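Local coordinates for hypothetical protein Atu0636 (Agrobacterium tumefaciens, PDB 2OZV), which probably transfers a methyl group from S-adenosylmethionine to an oxygen of a substrate not yet identified, at residues H117-N122 and R154-I159; T208-S213 and Y247-R252. All blocks are in the same frame, centred on the assembly; numbering follows the deposited sequence.

Contact 1. Residues H117-N122 and R154-I159; sequences HHVIMN and RTASAI
V119 of strand 118-121 packs against the face of helix 154-159 that is turned to the sheet, using both of its methyl groups. V119 CG1 lies 3.8 Å from A156 CB, and V119 CG2 meets the I159 side chain, 3.8 Å from I159 CG1 and only slightly farther from I159 CD1. The V119 and I159 side chains cross at about a right angle, so the isoleucine lies across the valine branch. M121, a selenomethionine two residues along the strand from V119, reaches A156 as well: its chain bends at CG-SE (chi3 65°) and brings M121 CE to 3.6 Å from A156 CB. The small A156 side chain, met by both strand residues, is consistent with a closest approach of 8.8 Å between the segment axes, at 162° between their directions. This tight side is wholly apolar and buried. The other side of the helix is looser, with R154, S157 and A158 partly exposed; R154 forms a salt bridge there with D151. On the strand, I120 turns its side chain to the opposite face of the sheet. Strand 116-121 runs between the parallel strands 38-42 and 164-170, and helix 148-159 covers one face of it, with M121 also touching L166 and L168 and I159 touching A41.

Contact 2. Residues T208-S213 and Y247-R252; sequences TAIKGS and YARNVR
The outer part of the mixed sheet of this methyltransferase-like fold carries the contact: strand 204-211, antiparallel to both of its neighbours, is crossed on one face by the C-terminal tail, residues 247-252. Lying between 164-170 and 186-195, the strand matches the antiparallel seventh strand that class I methyltransferases insert between strands 5 and 6, and which sets them apart from the classical Rossmann fold. R249 supplies almost everything the tail gives to the strand. Its side chain runs toward the sheet, bends at its third torsion and lays its guanidinium beside T208 and I210, whose side chains project from the same face of the strand. R249 NH1 donates a hydrogen bond of 2.8 Å to T208 OG1, with an N-H...O angle of 153°; the hydroxyl lies only 10° out of the guanidinium plane, so the group is met at its edge. The threonine hydroxyl sits between the backbone N and carbonyl carbon of its own residue (chi1 65°), a rotation that turns it toward the arginine. The aliphatic part of R249 slides past T208 in the opposite direction, R249 CG coming to 3.3 Å from T208 OG1. A further hydrogen bond, from R249 NH2 to G188 O, ties the group to strand 186-195. Beyond R249, N250 ND2 hydrogen-bonds D201 OD1 of the second subunit, which places the tail near the dimer contact. One polar edge and one apolar face restrain the guanidinium, because I210 approaches differently from T208, over a face: I210 CG1 rides 3.4 Å above the plane of the R249 guanidinium, offset toward the rim.

From the N terminus, the chain passes through the first strands of the sheet before contact 1, which joins strand 116-121 to helix 148-159 and closes the intervening segment, part of which (126-146) is not modelled. Strand 164-170 follows, and then 186-195 and 204-211. Contact 2 closes the later loop, bringing the tail at 247-252 back over 208-213 after strand 218-224 and helix 235-241. The two loops follow in series and neither nest nor cross, their centres about 14 Å apart. Both reach one sheet: contact 1 at its parallel half, contact 2 at its antiparallel part. K211 NZ joins them directly, lying 2.8 Å from S157 O in a probable hydrogen bond.

Contact 1. Residues H117-N122 and R154-I159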
loop_
_atom_site.group_PDB
_atom_site.type_symbol
_atom_site.label_atom_id
_atom_site.label_comp_id
_atom_site.label_asym_id
_atom_site.label_seq_id
_atom_site.Cartn_x
_atom_site.Cartn_y
_atom_site.Cartn_z
ATOM N N HIS B 117 2.441 -24.759 9.115
ATOM C CA HIS B 117 3.574 -23.826 9.109
ATOM C C HIS B 117 3.338 -22.650 8.160
ATOM O O HIS B 117 3.936 -21.587 8.326
ATOM C CB HIS B 117 4.837 -24.570 8.689
ATOM C CG HIS B 117 5.184 -25.716 9.608
ATOM N ND1 HIS B 117 4.927 -27.036 9.274
ATOM C CD2 HIS B 117 5.725 -25.735 10.850
ATOM C CE1 HIS B 117 5.328 -27.819 10.269
ATOM N NE2 HIS B 117 5.811 -27.054 11.237
ATOM N N HIS B 118 2.514 -22.891 7.135
ATOM C CA HIS B 118 2.185 -21.882 6.125
ATOM C C HIS B 118 0.736 -22.019 5.785
ATOM O O HIS B 118 0.212 -23.139 5.624
ATOM C CB HIS B 118 2.995 -22.116 4.831
ATOM C CG HIS B 118 4.460 -21.945 5.018
ATOM N ND1 HIS B 118 5.096 -20.737 4.825
ATOM C CD2 HIS B 118 5.429 -22.835 5.361
ATOM C CE1 HIS B 118 6.386 -20.874 5.083
ATOM N NE2 HIS B 118 6.614 -22.137 5.413
ATOM N N VAL B 119 0.069 -20.882 5.620
ATOM C CA VAL B 119 -1.237 -20.866 4.979
ATOM C C VAL B 119 -1.162 -19.893 3.807
ATOM O O VAL B 119 -0.706 -18.765 3.979
ATOM C CB VAL B 119 -2.367 -20.429 5.939
ATOM C CG1 VAL B 119 -3.700 -20.432 5.231
ATOM C CG2 VAL B 119 -2.408 -21.405 7.166
ATOM N N ILE B 120 -1.557 -20.377 2.644
ATOM C CA ILE B 120 -1.577 -19.562 1.439
ATOM C C ILE B 120 -2.975 -19.352 0.894
ATOM O O ILE B 120 -3.851 -20.236 0.980
ATOM C CB ILE B 120 -0.596 -20.117 0.354
ATOM C CG1 ILE B 120 -1.144 -21.361 -0.360
ATOM C CG2 ILE B 120 0.793 -20.435 0.991
ATOM C CD1 ILE B 120 -0.157 -21.942 -1.425
HETATM N N MSE B 121 -3.213 -18.187 0.276
HETATM C CA MSE B 121 -4.565 -17.912 -0.196
HETATM C C MSE B 121 -4.576 -16.899 -1.333
HETATM O O MSE B 121 -3.741 -15.985 -1.387
HETATM C CB MSE B 121 -5.454 -17.391 0.964
HETATM C CG MSE B 121 -4.927 -16.082 1.555
HETATM SE SE MSE B 121 -6.128 -15.480 3.036
HETATM C CE MSE B 121 -5.899 -16.884 4.311
ATOM N N ASN B 122 -5.549 -17.071 -2.218
ATOM C CA ASN B 122 -5.851 -16.127 -3.281
ATOM C C ASN B 122 -7.375 -16.019 -3.362
ATOM O O ASN B 122 -7.981 -16.654 -4.231
ATOM C CB ASN B 122 -5.299 -16.626 -4.613
ATOM C CG ASN B 122 -5.581 -15.650 -5.759
ATOM O OD1 ASN B 122 -6.100 -14.558 -5.536
ATOM N ND2 ASN B 122 -5.221 -16.035 -6.946
ATOM N N ARG B 154 -9.042 -14.993 9.659
ATOM C CA ARG B 154 -9.396 -15.582 10.949
ATOM C C ARG B 154 -9.090 -17.091 10.953
ATOM O O ARG B 154 -8.448 -17.588 11.866
ATOM C CB ARG B 154 -10.876 -15.351 11.276
ATOM C CG ARG B 154 -11.304 -15.800 12.668
ATOM C CD ARG B 154 -12.822 -15.628 12.843
ATOM N NE ARG B 154 -13.513 -16.495 11.894
ATOM C CZ ARG B 154 -14.383 -16.093 10.969
ATOM N NH1 ARG B 154 -14.730 -14.815 10.879
ATOM N NH2 ARG B 154 -14.922 -16.991 10.136
ATOM N N THR B 155 -9.543 -17.803 9.921
ATOM C CA THR B 155 -9.241 -19.244 9.804
ATOM C C THR B 155 -7.729 -19.486 9.688
ATOM O O THR B 155 -7.194 -20.370 10.357
ATOM C CB THR B 155 -10.027 -19.863 8.642
ATOM O OG1 THR B 155 -11.427 -19.813 8.965
ATOM C CG2 THR B 155 -9.569 -21.342 8.371
ATOM N N ALA B 156 -7.039 -18.698 8.858
ATOM C CA ALA B 156 -5.586 -18.882 8.664
ATOM C C ALA B 156 -4.869 -18.810 10.007
ATOM O O ALA B 156 -3.986 -19.627 10.285
ATOM C CB ALA B 156 -4.986 -17.833 7.664
ATOM N N SER B 157 -5.238 -17.833 10.826
ATOM C CA SER B 157 -4.661 -17.697 12.153
ATOM C C SER B 157 -4.975 -18.921 13.018
ATOM O O SER B 157 -4.079 -19.455 13.667
ATOM C CB SER B 157 -5.148 -16.405 12.825
ATOM O OG SER B 157 -4.593 -16.284 14.127
ATOM N N ALA B 158 -6.226 -19.385 13.018
ATOM C CA ALA B 158 -6.612 -20.507 13.894
ATOM C C ALA B 158 -5.843 -21.802 13.594
ATOM O O ALA B 158 -5.523 -22.570 14.510
ATOM C CB ALA B 158 -8.086 -20.759 13.803
ATOM N N ILE B 159 -5.561 -22.033 12.312
ATOM C CA ILE B 159 -4.974 -23.306 11.869
ATOM C C ILE B 159 -3.455 -23.269 11.783
ATOM O O ILE B 159 -2.811 -24.282 11.418
ATOM C CB ILE B 159 -5.573 -23.788 10.512
ATOM C CG1 ILE B 159 -5.094 -22.894 9.344
ATOM C CG2 ILE B 159 -7.126 -23.834 10.584
ATOM C CD1 ILE B 159 -5.631 -23.356 7.961
#

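Contact 2. Residues T208-S213 and Y247-R252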
loop_
_atom_site.group_PDB
_atom_site.type_symbol
_atom_site.label_atom_id
_atom_site.label_comp_id
_atom_site.label_asym_id
_atom_site.label_seq_id
_atom_site.Cartn_x
_atom_site.Cartn_y
_atom_site.Cartn_z
ATOM N N THR B 208 2.851 -11.028 2.881
ATOM C CA THR B 208 3.223 -12.114 3.823
ATOM C C THR B 208 3.206 -11.548 5.244
ATOM O O THR B 208 3.390 -10.341 5.437
ATOM C CB THR B 208 4.609 -12.755 3.555
ATOM O OG1 THR B 208 5.653 -11.800 3.771
ATOM C CG2 THR B 208 4.688 -13.388 2.140
ATOM N N ALA B 209 2.925 -12.393 6.234
ATOM C CA ALA B 209 2.813 -11.916 7.613
ATOM C C ALA B 209 3.089 -13.106 8.527
ATOM O O ALA B 209 3.019 -14.267 8.082
ATOM C CB ALA B 209 1.424 -11.291 7.858
ATOM N N ILE B 210 3.426 -12.800 9.767
ATOM C CA ILE B 210 3.871 -13.798 10.723
ATOM C C ILE B 210 2.873 -13.803 11.882
ATOM O O ILE B 210 2.605 -12.749 12.476
ATOM C CB ILE B 210 5.300 -13.471 11.205
ATOM C CG1 ILE B 210 6.285 -13.593 10.024
ATOM C CG2 ILE B 210 5.728 -14.403 12.352
ATOM C CD1 ILE B 210 6.354 -14.990 9.404
ATOM N N LYS B 211 2.314 -14.975 12.191
ATOM C CA LYS B 211 1.388 -15.083 13.320
ATOM C C LYS B 211 2.052 -14.641 14.614
ATOM O O LYS B 211 3.125 -15.131 14.986
ATOM C CB LYS B 211 0.834 -16.511 13.459
ATOM C CG LYS B 211 -0.241 -16.629 14.560
ATOM C CD LYS B 211 -0.729 -18.076 14.684
ATOM C CE LYS B 211 -1.828 -18.195 15.735
ATOM N NZ LYS B 211 -2.306 -19.609 15.870
ATOM N N GLY B 212 1.410 -13.689 15.283
ATOM C CA GLY B 212 1.836 -13.263 16.625
ATOM C C GLY B 212 2.917 -12.202 16.615
ATOM O O GLY B 212 3.329 -11.724 17.666
ATOM N N SER B 213 3.372 -11.798 15.426
ATOM C CA SER B 213 4.351 -10.714 15.348
ATOM C C SER B 213 3.683 -9.366 15.595
ATOM O O SER B 213 2.561 -9.134 15.154
ATOM C CB SER B 213 5.025 -10.702 13.971
ATOM O OG SER B 213 5.797 -9.525 13.816
ATOM N N TYR B 247 10.598 -16.260 -3.268
ATOM C CA TYR B 247 10.705 -14.838 -2.926
ATOM C C TYR B 247 10.581 -14.749 -1.406
ATOM O O TYR B 247 9.473 -14.834 -0.863
ATOM C CB TYR B 247 9.624 -14.071 -3.662
ATOM C CG TYR B 247 9.515 -12.599 -3.249
ATOM C CD1 TYR B 247 10.666 -11.849 -2.993
ATOM C CD2 TYR B 247 8.272 -11.984 -3.064
ATOM C CE1 TYR B 247 10.586 -10.503 -2.594
ATOM C CE2 TYR B 247 8.185 -10.634 -2.671
ATOM C CZ TYR B 247 9.338 -9.913 -2.451
ATOM O OH TYR B 247 9.257 -8.608 -2.034
ATOM N N ALA B 248 11.729 -14.585 -0.747
ATOM C CA ALA B 248 11.820 -14.683 0.704
ATOM C C ALA B 248 11.518 -13.334 1.390
ATOM O O ALA B 248 11.703 -12.255 0.792
ATOM C CB ALA B 248 13.215 -15.178 1.094
ATOM N N ARG B 249 11.056 -13.406 2.633
ATOM C CA ARG B 249 10.891 -12.213 3.484
ATOM C C ARG B 249 12.264 -11.605 3.817
ATOM O O ARG B 249 13.304 -12.280 3.710
ATOM C CB ARG B 249 10.108 -12.567 4.759
ATOM C CG ARG B 249 8.637 -12.878 4.524
ATOM C CD ARG B 249 7.926 -13.366 5.790
ATOM N NE ARG B 249 8.122 -12.485 6.956
ATOM C CZ ARG B 249 7.362 -11.423 7.225
ATOM N NH1 ARG B 249 6.369 -11.066 6.388
ATOM N NH2 ARG B 249 7.622 -10.701 8.325
ATOM N N ASN B 250 12.271 -10.328 4.216
ATOM C CA ASN B 250 13.491 -9.706 4.751
ATOM C C ASN B 250 14.052 -10.495 5.931
ATOM O O ASN B 250 13.297 -11.014 6.749
ATOM C CB ASN B 250 13.208 -8.264 5.196
ATOM C CG ASN B 250 13.153 -7.292 4.022
ATOM O OD1 ASN B 250 13.727 -7.563 2.968
ATOM N ND2 ASN B 250 12.451 -6.158 4.198
ATOM N N VAL B 251 15.371 -10.591 5.998
ATOM C CA VAL B 251 16.021 -11.269 7.120
ATOM C C VAL B 251 15.880 -10.411 8.384
ATOM O O VAL B 251 15.928 -9.179 8.305
ATOM C CB VAL B 251 17.490 -11.603 6.802
ATOM C CG1 VAL B 251 17.549 -12.597 5.648
ATOM C CG2 VAL B 251 18.296 -10.336 6.475
ATOM N N ARG B 252 15.685 -11.059 9.537
ATOM C CA ARG B 252 15.415 -10.333 10.798
ATOM C C ARG B 252 16.434 -9.242 11.117
ATOM O O ARG B 252 16.094 -8.248 11.769
ATOM C CB ARG B 252 15.258 -11.287 11.990
ATOM C CG ARG B 252 13.789 -11.664 12.286
ATOM C CD ARG B 252 13.665 -12.498 13.568
ATOM N NE ARG B 252 14.070 -13.897 13.378
ATOM C CZ ARG B 252 15.295 -14.378 13.611
ATOM N NH1 ARG B 252 15.551 -15.667 13.401
ATOM N NH2 ARG B 252 16.266 -13.579 14.049
#